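Local coordinates for HTH cro/C1-type domain-containing protein (Pseudomonas aeruginosa PAO1, PDB 7CSV) that probably binds DNA through a helix-turn-helix domain and, as the antitoxin HigA, acts as a dimeric regulatory factor that recognises pseudopalindromic DNA motifs, at residues Val41-Ile44 against Gln48-Ile51; Ile57-Tyr62 against Gln68-Leu73. All coordinates share one frame; numbering follows the deposited sequence.

Contact 1: residues Val41-Ile44 against Gln48-Ile51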
ATOM      1  N   VAL A  41      -4.265   8.827 -15.483  1.00 17.81           N
ATOM      2  CA  VAL A  41      -4.121   9.948 -14.565  1.00 15.63           C
ATOM      3  C   VAL A  41      -5.479  10.564 -14.254  1.00 14.44           C
ATOM      4  O   VAL A  41      -5.740  10.983 -13.120  1.00 15.86           O
ATOM      5  CB  VAL A  41      -3.162  10.998 -15.151  1.00 15.49           C
ATOM      6  CG1 VAL A  41      -3.124  12.225 -14.269  1.00 17.94           C
ATOM      7  CG2 VAL A  41      -1.766  10.407 -15.342  1.00 16.33           C
ATOM      8  N   ASN A  42      -6.358  10.645 -15.257  1.00 17.22           N
ATOM      9  CA  ASN A  42      -7.678  11.224 -15.031  1.00 15.84           C
ATOM     10  C   ASN A  42      -8.425  10.476 -13.934  1.00 18.02           C
ATOM     11  O   ASN A  42      -9.050  11.100 -13.069  1.00 18.93           O
ATOM     12  CB  ASN A  42      -8.502  11.209 -16.319  1.00 18.56           C
ATOM     13  CG  ASN A  42      -8.120  12.331 -17.283  1.00 21.91           C
ATOM     14  OD1 ASN A  42      -7.469  13.305 -16.909  1.00 24.96           O
ATOM     15  ND2 ASN A  42      -8.545  12.195 -18.531  1.00 24.75           N
ATOM     16  N   ASP A  43      -8.380   9.139 -13.961  1.00 18.44           N
ATOM     17  CA  ASP A  43      -9.078   8.352 -12.944  1.00 17.10           C
ATOM     18  C   ASP A  43      -8.551   8.661 -11.542  1.00 18.92           C
ATOM     19  O   ASP A  43      -9.326   8.752 -10.585  1.00 17.68           O
ATOM     20  CB  ASP A  43      -8.942   6.858 -13.238  1.00 18.19           C
ATOM     21  CG  ASP A  43      -9.683   6.421 -14.493  1.00 20.17           C
ATOM     22  OD1 ASP A  43     -10.608   7.129 -14.931  1.00 23.83           O
ATOM     23  OD2 ASP A  43      -9.343   5.345 -15.028  1.00 24.76           O
ATOM     24  N   ILE A  44      -7.232   8.817 -11.399  1.00 12.20           N
ATOM     25  CA  ILE A  44      -6.649   9.053 -10.080  1.00 14.40           C
ATOM     26  C   ILE A  44      -7.072  10.417  -9.538  1.00 16.72           C
ATOM     27  O   ILE A  44      -7.477  10.540  -8.380  1.00 13.41           O
ATOM     28  CB  ILE A  44      -5.115   8.923 -10.135  1.00 13.27           C
ATOM     29  CG1 ILE A  44      -4.718   7.469 -10.385  1.00 12.62           C
ATOM     30  CG2 ILE A  44      -4.486   9.465  -8.842  1.00 15.31           C
ATOM     31  CD1 ILE A  44      -3.319   7.321 -11.031  1.00 12.20           C
ATOM     32  N   GLN A  48     -11.134   7.917  -8.668  1.00 13.56           N
ATOM     33  CA  GLN A  48     -11.787   6.731  -9.206  1.00 15.03           C
ATOM     34  C   GLN A  48     -10.812   5.590  -9.431  1.00 17.87           C
ATOM     35  O   GLN A  48     -11.186   4.574 -10.026  1.00 17.87           O
ATOM     36  CB  GLN A  48     -12.485   7.052 -10.532  1.00 14.26           C
ATOM     37  CG  GLN A  48     -13.422   8.214 -10.454  1.00 16.31           C
ATOM     38  CD  GLN A  48     -14.573   7.930  -9.504  1.00 18.19           C
ATOM     39  OE1 GLN A  48     -15.263   6.925  -9.643  1.00 21.57           O
ATOM     40  NE2 GLN A  48     -14.762   8.799  -8.521  1.00 19.20           N
ATOM     41  N   ARG A  49      -9.571   5.741  -8.986  1.00 13.05           N
ATOM     42  CA  ARG A  49      -8.576   4.698  -9.152  1.00 14.50           C
ATOM     43  C   ARG A  49      -7.456   4.975  -8.164  1.00 13.28           C
ATOM     44  O   ARG A  49      -7.139   6.137  -7.902  1.00 15.20           O
ATOM     45  CB  ARG A  49      -8.043   4.665 -10.589  1.00 21.24           C
ATOM     46  CG  ARG A  49      -6.905   3.700 -10.812  1.00 31.41           C
ATOM     47  CD  ARG A  49      -6.028   4.131 -11.977  1.00 29.12           C
ATOM     48  NE  ARG A  49      -6.737   4.129 -13.254  1.00 34.32           N
ATOM     49  CZ  ARG A  49      -7.006   3.033 -13.959  1.00 36.62           C
ATOM     50  NH1 ARG A  49      -7.648   3.129 -15.114  1.00 33.38           N
ATOM     51  NH2 ARG A  49      -6.641   1.840 -13.508  1.00 43.72           N
ATOM     52  N   GLY A  50      -6.882   3.913  -7.602  1.00 11.82           N
ATOM     53  CA  GLY A  50      -5.751   4.078  -6.708  1.00 14.37           C
ATOM     54  C   GLY A  50      -4.418   4.150  -7.437  1.00 15.37           C
ATOM     55  O   GLY A  50      -4.326   3.963  -8.655  1.00 13.84           O
ATOM     56  N   ILE A  51      -3.375   4.440  -6.659  1.00 11.20           N
ATOM     57  CA  ILE A  51      -1.997   4.460  -7.150  1.00 11.31           C
ATOM     58  C   ILE A  51      -1.447   3.045  -7.118  1.00 10.97           C
ATOM     59  O   ILE A  51      -1.321   2.442  -6.045  1.00 10.89           O
ATOM     60  CB  ILE A  51      -1.116   5.380  -6.294  1.00 12.90           C
ATOM     61  CG1 ILE A  51      -1.742   6.757  -6.131  1.00 16.68           C
ATOM     62  CG2 ILE A  51       0.292   5.480  -6.890  1.00 11.03           C
ATOM     63  CD1 ILE A  51      -1.911   7.453  -7.393  1.00 16.58           C
TER

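Contact 2: residues Ile57-Tyr62 against Gln68-Leu73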
ATOM      1  N   ILE A  57       6.141   4.577  -8.825  1.00  8.34           N
ATOM      2  CA  ILE A  57       7.508   4.759  -9.316  1.00  9.47           C
ATOM      3  C   ILE A  57       7.557   5.881 -10.351  1.00  9.96           C
ATOM      4  O   ILE A  57       8.471   6.718 -10.335  1.00  9.87           O
ATOM      5  CB  ILE A  57       8.050   3.430  -9.873  1.00  8.26           C
ATOM      6  CG1 ILE A  57       8.172   2.393  -8.747  1.00 10.91           C
ATOM      7  CG2 ILE A  57       9.414   3.634 -10.549  1.00  8.79           C
ATOM      8  CD1 ILE A  57       8.409   0.977  -9.245  1.00 11.00           C
ATOM      9  N   ARG A  58       6.561   5.942 -11.240  1.00  8.92           N
ATOM     10  CA  ARG A  58       6.518   7.007 -12.240  1.00  9.48           C
ATOM     11  C   ARG A  58       6.358   8.375 -11.590  1.00  8.95           C
ATOM     12  O   ARG A  58       7.056   9.326 -11.950  1.00  9.16           O
ATOM     13  CB  ARG A  58       5.395   6.751 -13.248  1.00 11.40           C
ATOM     14  CG  ARG A  58       5.556   5.456 -14.016  1.00 12.00           C
ATOM     15  CD  ARG A  58       4.480   5.250 -15.062  1.00 13.81           C
ATOM     16  NE  ARG A  58       4.744   4.010 -15.793  1.00 18.87           N
ATOM     17  CZ  ARG A  58       5.470   3.919 -16.906  1.00 20.15           C
ATOM     18  NH1 ARG A  58       6.002   5.001 -17.474  1.00 14.87           N
ATOM     19  NH2 ARG A  58       5.666   2.735 -17.464  1.00 23.81           N
ATOM     20  N   LEU A  59       5.445   8.497 -10.625  1.00  8.55           N
ATOM     21  CA  LEU A  59       5.243   9.784  -9.973  1.00  8.95           C
ATOM     22  C   LEU A  59       6.464  10.194  -9.167  1.00 12.26           C
ATOM     23  O   LEU A  59       6.839  11.373  -9.151  1.00 14.03           O
ATOM     24  CB  LEU A  59       4.010   9.717  -9.072  1.00  8.29           C
ATOM     25  CG  LEU A  59       2.677   9.637  -9.785  1.00 10.17           C
ATOM     26  CD1 LEU A  59       1.601   9.100  -8.831  1.00 10.70           C
ATOM     27  CD2 LEU A  59       2.294  11.031 -10.292  1.00 12.99           C
ATOM     28  N   GLY A  60       7.087   9.242  -8.473  1.00 10.25           N
ATOM     29  CA  GLY A  60       8.308   9.564  -7.750  1.00 10.22           C
ATOM     30  C   GLY A  60       9.391  10.070  -8.681  1.00 12.17           C
ATOM     31  O   GLY A  60      10.053  11.070  -8.394  1.00 12.75           O
ATOM     32  N   ARG A  61       9.575   9.385  -9.820  1.00 11.85           N
ATOM     33  CA  ARG A  61      10.559   9.808 -10.811  1.00 12.82           C
ATOM     34  C   ARG A  61      10.255  11.204 -11.338  1.00 12.98           C
ATOM     35  O   ARG A  61      11.160  12.038 -11.484  1.00 15.12           O
ATOM     36  CB  ARG A  61      10.584   8.802 -11.964  1.00  9.39           C
ATOM     37  CG  ARG A  61      11.357   9.261 -13.204  1.00 15.89           C
ATOM     38  CD  ARG A  61      12.842   9.114 -13.028  1.00 14.26           C
ATOM     39  NE  ARG A  61      13.541   9.366 -14.292  1.00 12.29           N
ATOM     40  CZ  ARG A  61      14.854   9.548 -14.394  1.00 26.03           C
ATOM     41  NH1 ARG A  61      15.618   9.506 -13.309  1.00 21.99           N
ATOM     42  NH2 ARG A  61      15.400   9.777 -15.584  1.00 21.69           N
ATOM     43  N   TYR A  62       8.992  11.475 -11.643  1.00  9.96           N
ATOM     44  CA  TYR A  62       8.651  12.748 -12.267  1.00 12.68           C
ATOM     45  C   TYR A  62       8.761  13.900 -11.275  1.00 12.66           C
ATOM     46  O   TYR A  62       9.297  14.963 -11.598  1.00 13.81           O
ATOM     47  CB  TYR A  62       7.246  12.679 -12.846  1.00 10.68           C
ATOM     48  CG  TYR A  62       6.920  13.876 -13.698  1.00 10.77           C
ATOM     49  CD1 TYR A  62       7.661  14.156 -14.831  1.00 13.82           C
ATOM     50  CD2 TYR A  62       5.888  14.727 -13.355  1.00 11.64           C
ATOM     51  CE1 TYR A  62       7.373  15.254 -15.612  1.00 15.90           C
ATOM     52  CE2 TYR A  62       5.588  15.831 -14.125  1.00 13.61           C
ATOM     53  CZ  TYR A  62       6.337  16.088 -15.256  1.00 14.78           C
ATOM     54  OH  TYR A  62       6.043  17.190 -16.031  1.00 19.06           O
ATOM     55  N   GLN A  68       7.579   5.366  -2.322  1.00  9.90           N
ATOM     56  CA  GLN A  68       6.847   5.042  -1.102  1.00 11.04           C
ATOM     57  C   GLN A  68       5.967   6.190  -0.639  1.00  9.88           C
ATOM     58  O   GLN A  68       4.938   5.950  -0.002  1.00 11.64           O
ATOM     59  CB  GLN A  68       7.824   4.649   0.001  1.00 14.15           C
ATOM     60  CG  GLN A  68       8.329   3.226  -0.134  1.00 16.77           C
ATOM     61  CD  GLN A  68       7.383   2.193   0.468  1.00 17.84           C
ATOM     62  OE1 GLN A  68       6.162   2.394   0.548  1.00 20.15           O
ATOM     63  NE2 GLN A  68       7.945   1.084   0.898  1.00 17.68           N
ATOM     64  N   PHE A  69       6.372   7.435  -0.904  1.00 10.39           N
ATOM     65  CA  PHE A  69       5.522   8.579  -0.575  1.00 11.59           C
ATOM     66  C   PHE A  69       4.116   8.372  -1.116  1.00 10.45           C
ATOM     67  O   PHE A  69       3.127   8.514  -0.388  1.00 10.35           O
ATOM     68  CB  PHE A  69       6.133   9.869  -1.138  1.00 11.41           C
ATOM     69  CG  PHE A  69       5.221  11.077  -1.051  1.00 11.25           C
ATOM     70  CD1 PHE A  69       5.096  11.795   0.140  1.00 12.91           C
ATOM     71  CD2 PHE A  69       4.497  11.496  -2.157  1.00 11.19           C
ATOM     72  CE1 PHE A  69       4.259  12.914   0.213  1.00 13.59           C
ATOM     73  CE2 PHE A  69       3.662  12.611  -2.099  1.00 11.30           C
ATOM     74  CZ  PHE A  69       3.546  13.322  -0.913  1.00 13.92           C
ATOM     75  N   TRP A  70       4.017   7.989  -2.395  1.00  7.99           N
ATOM     76  CA  TRP A  70       2.714   7.779  -3.016  1.00  8.26           C
ATOM     77  C   TRP A  70       2.048   6.517  -2.506  1.00  8.29           C
ATOM     78  O   TRP A  70       0.830   6.497  -2.319  1.00 10.93           O
ATOM     79  CB  TRP A  70       2.865   7.726  -4.533  1.00 10.24           C
ATOM     80  CG  TRP A  70       3.365   9.019  -5.034  1.00  9.23           C
ATOM     81  CD1 TRP A  70       4.652   9.332  -5.340  1.00 10.19           C
ATOM     82  CD2 TRP A  70       2.602  10.208  -5.215  1.00 10.62           C
ATOM     83  NE1 TRP A  70       4.735  10.640  -5.740  1.00 10.84           N
ATOM     84  CE2 TRP A  70       3.493  11.206  -5.673  1.00 12.79           C
ATOM     85  CE3 TRP A  70       1.252  10.524  -5.059  1.00 14.03           C
ATOM     86  CZ2 TRP A  70       3.075  12.504  -5.971  1.00 15.47           C
ATOM     87  CZ3 TRP A  70       0.836  11.818  -5.352  1.00 17.49           C
ATOM     88  CH2 TRP A  70       1.745  12.787  -5.811  1.00 16.15           C
ATOM     89  N   MET A  71       2.821   5.450  -2.292  1.00  8.72           N
ATOM     90  CA  MET A  71       2.208   4.220  -1.810  1.00  8.33           C
ATOM     91  C   MET A  71       1.725   4.388  -0.384  1.00  9.71           C
ATOM     92  O   MET A  71       0.749   3.743   0.010  1.00  9.99           O
ATOM     93  CB  MET A  71       3.177   3.051  -1.889  1.00  9.24           C
ATOM     94  CG  MET A  71       3.517   2.664  -3.321  1.00 10.80           C
ATOM     95  SD  MET A  71       2.134   2.136  -4.337  1.00 17.66           S
ATOM     96  CE  MET A  71       1.930   0.457  -3.731  1.00 24.52           C
ATOM     97  N   ASN A  72       2.402   5.233   0.399  1.00  9.76           N
ATOM     98  CA  ASN A  72       1.948   5.486   1.766  1.00 11.46           C
ATOM     99  C   ASN A  72       0.634   6.255   1.767  1.00 11.93           C
ATOM    100  O   ASN A  72      -0.248   5.989   2.594  1.00 11.85           O
ATOM    101  CB  ASN A  72       3.021   6.254   2.551  1.00 11.53           C
ATOM    102  CG  ASN A  72       4.247   5.402   2.890  1.00 15.88           C
ATOM    103  OD1 ASN A  72       4.209   4.165   2.832  1.00 17.31           O
ATOM    104  ND2 ASN A  72       5.340   6.071   3.256  1.00 12.13           N
ATOM    105  N   LEU A  73       0.472   7.210   0.841  1.00 12.38           N
ATOM    106  CA  LEU A  73      -0.816   7.890   0.725  1.00 12.64           C
ATOM    107  C   LEU A  73      -1.902   6.910   0.312  1.00 11.30           C
ATOM    108  O   LEU A  73      -3.029   6.956   0.826  1.00 11.89           O
ATOM    109  CB  LEU A  73      -0.729   9.026  -0.291  1.00 10.70           C
ATOM    110  CG  LEU A  73       0.215  10.178   0.047  1.00 12.73           C
ATOM    111  CD1 LEU A  73       0.263  11.164  -1.114  1.00 12.46           C
ATOM    112  CD2 LEU A  73      -0.238  10.858   1.335  1.00 11.60           C
TER

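Contact 1: residues Val41-Ile44 against Gln48-Ile51
Asp43 and Ile44, in the last turn of helix 38-45, meet the loop that doubles back over them towards helix 53-63, a partly buried contact with a polar outer end and an apolar inner one. The reversal is closed by a backbone hydrogen bond from Gln48 N to Asp43 O, 2.8 Å long with an N-H...O angle of 161°. Arg49 then lays its side chain across that of Asp43. Its CG stands anti to the backbone N (chi1 174°), Arg49 CB packs 3.6 Å from Asp43 CB, and a bend at chi3 swings the guanidinium over to the carboxylate. There Arg49 NH1 forms a salt bridge of 2.8 Å with Asp43 OD2, using the anti lone pair of that oxygen. The bond is bent at the hydrogen (136°), and OD2 sits near the guanidinium edge but tilted out of its plane. Arg49 NE lies farther from the same oxygen, 3.4 Å from Asp43 OD2. The aliphatic part of the same arginine also helps to cover Ile44, with Arg49 CD 3.9 Å from Ile44 CG1. Deeper in, the CG2 branch of Ile44 touches Ile51 CD1 at 3.6 Å, the two side chains crossing nearly at right angles. Leu15 and Met55 adjoin Ile44, while Pro11, Ala56 and Leu59 adjoin Ile51, so this apolar end merges with the domain core. Helix 38-45 is the second helix of the helix-turn-helix pair, the position of the probable DNA-recognition helix in Cro/C1-type domains, and the loop leads from it to helix 53-63.

Contact 2: residues Ile57-Tyr62 against Gln68-Leu73
Segments 57-62 and 68-73, on helices 53-63 and 67-93, come nearest at Gly60 and Trp70, whose CA atoms lie 7.5 Å apart, and the Trp70 indole reaches across to Leu59 and Gly60. Leu59 and Trp70 both direct their CB towards the opposite helix, and their side chains cross at about a right angle. The methylene of Leu59 sits over one face of the indole in a CH-pi contact, Leu59 CB lying 3.7 Å from the centroid of the Trp70 five-membered ring and 17° off its normal. Its nearest ring atom is Trp70 NE1, at 3.5 Å from Leu59 CB. With CG anti to its own carbonyl carbon (chi1 -71°), Leu59 carries its CD1 branch along the indole, Leu59 CD1 lying 3.9 Å from Trp70 CD2, so the leucine spans the junction of the two rings. Gly60 N approaches the indole obliquely, 3.9 Å from Trp70 NE1. Phe69 CD2 lies above the opposite face, offset toward the rim. A weak hydrogen bond to Thr65 OG1 serves the buried indole nitrogen. Leu15 and Phe19 of helix 11-23 also pack on Trp70, and Leu34 of helix 27-34 touches Leu59, placing this junction within the helical core; Met71, one residue on from Trp70, packs on Leu79 of the second subunit.

Overall arrangement
Contact 1 closes before contact 2 opens along the chain, and their centres lie about 13 Å apart within the helix-turn-helix domain. The loop of contact 1 leads into helix 53-63, which supplies the first half of contact 2. Ile51 joins the two directly: Ile51 CD1 lies 4.1 Å from Leu59 CD1, and its CG2 packs against Trp70 CB. A further tie comes from Gln74 of helix 67-93, which accepts a hydrogen bond from Ile51 N. The two contacts thus link helices 38-45, 53-63 and 67-93 in succession, packing the helix-turn-helix against helices 53-63 and 67-93, both of which meet the second subunit of the dimer.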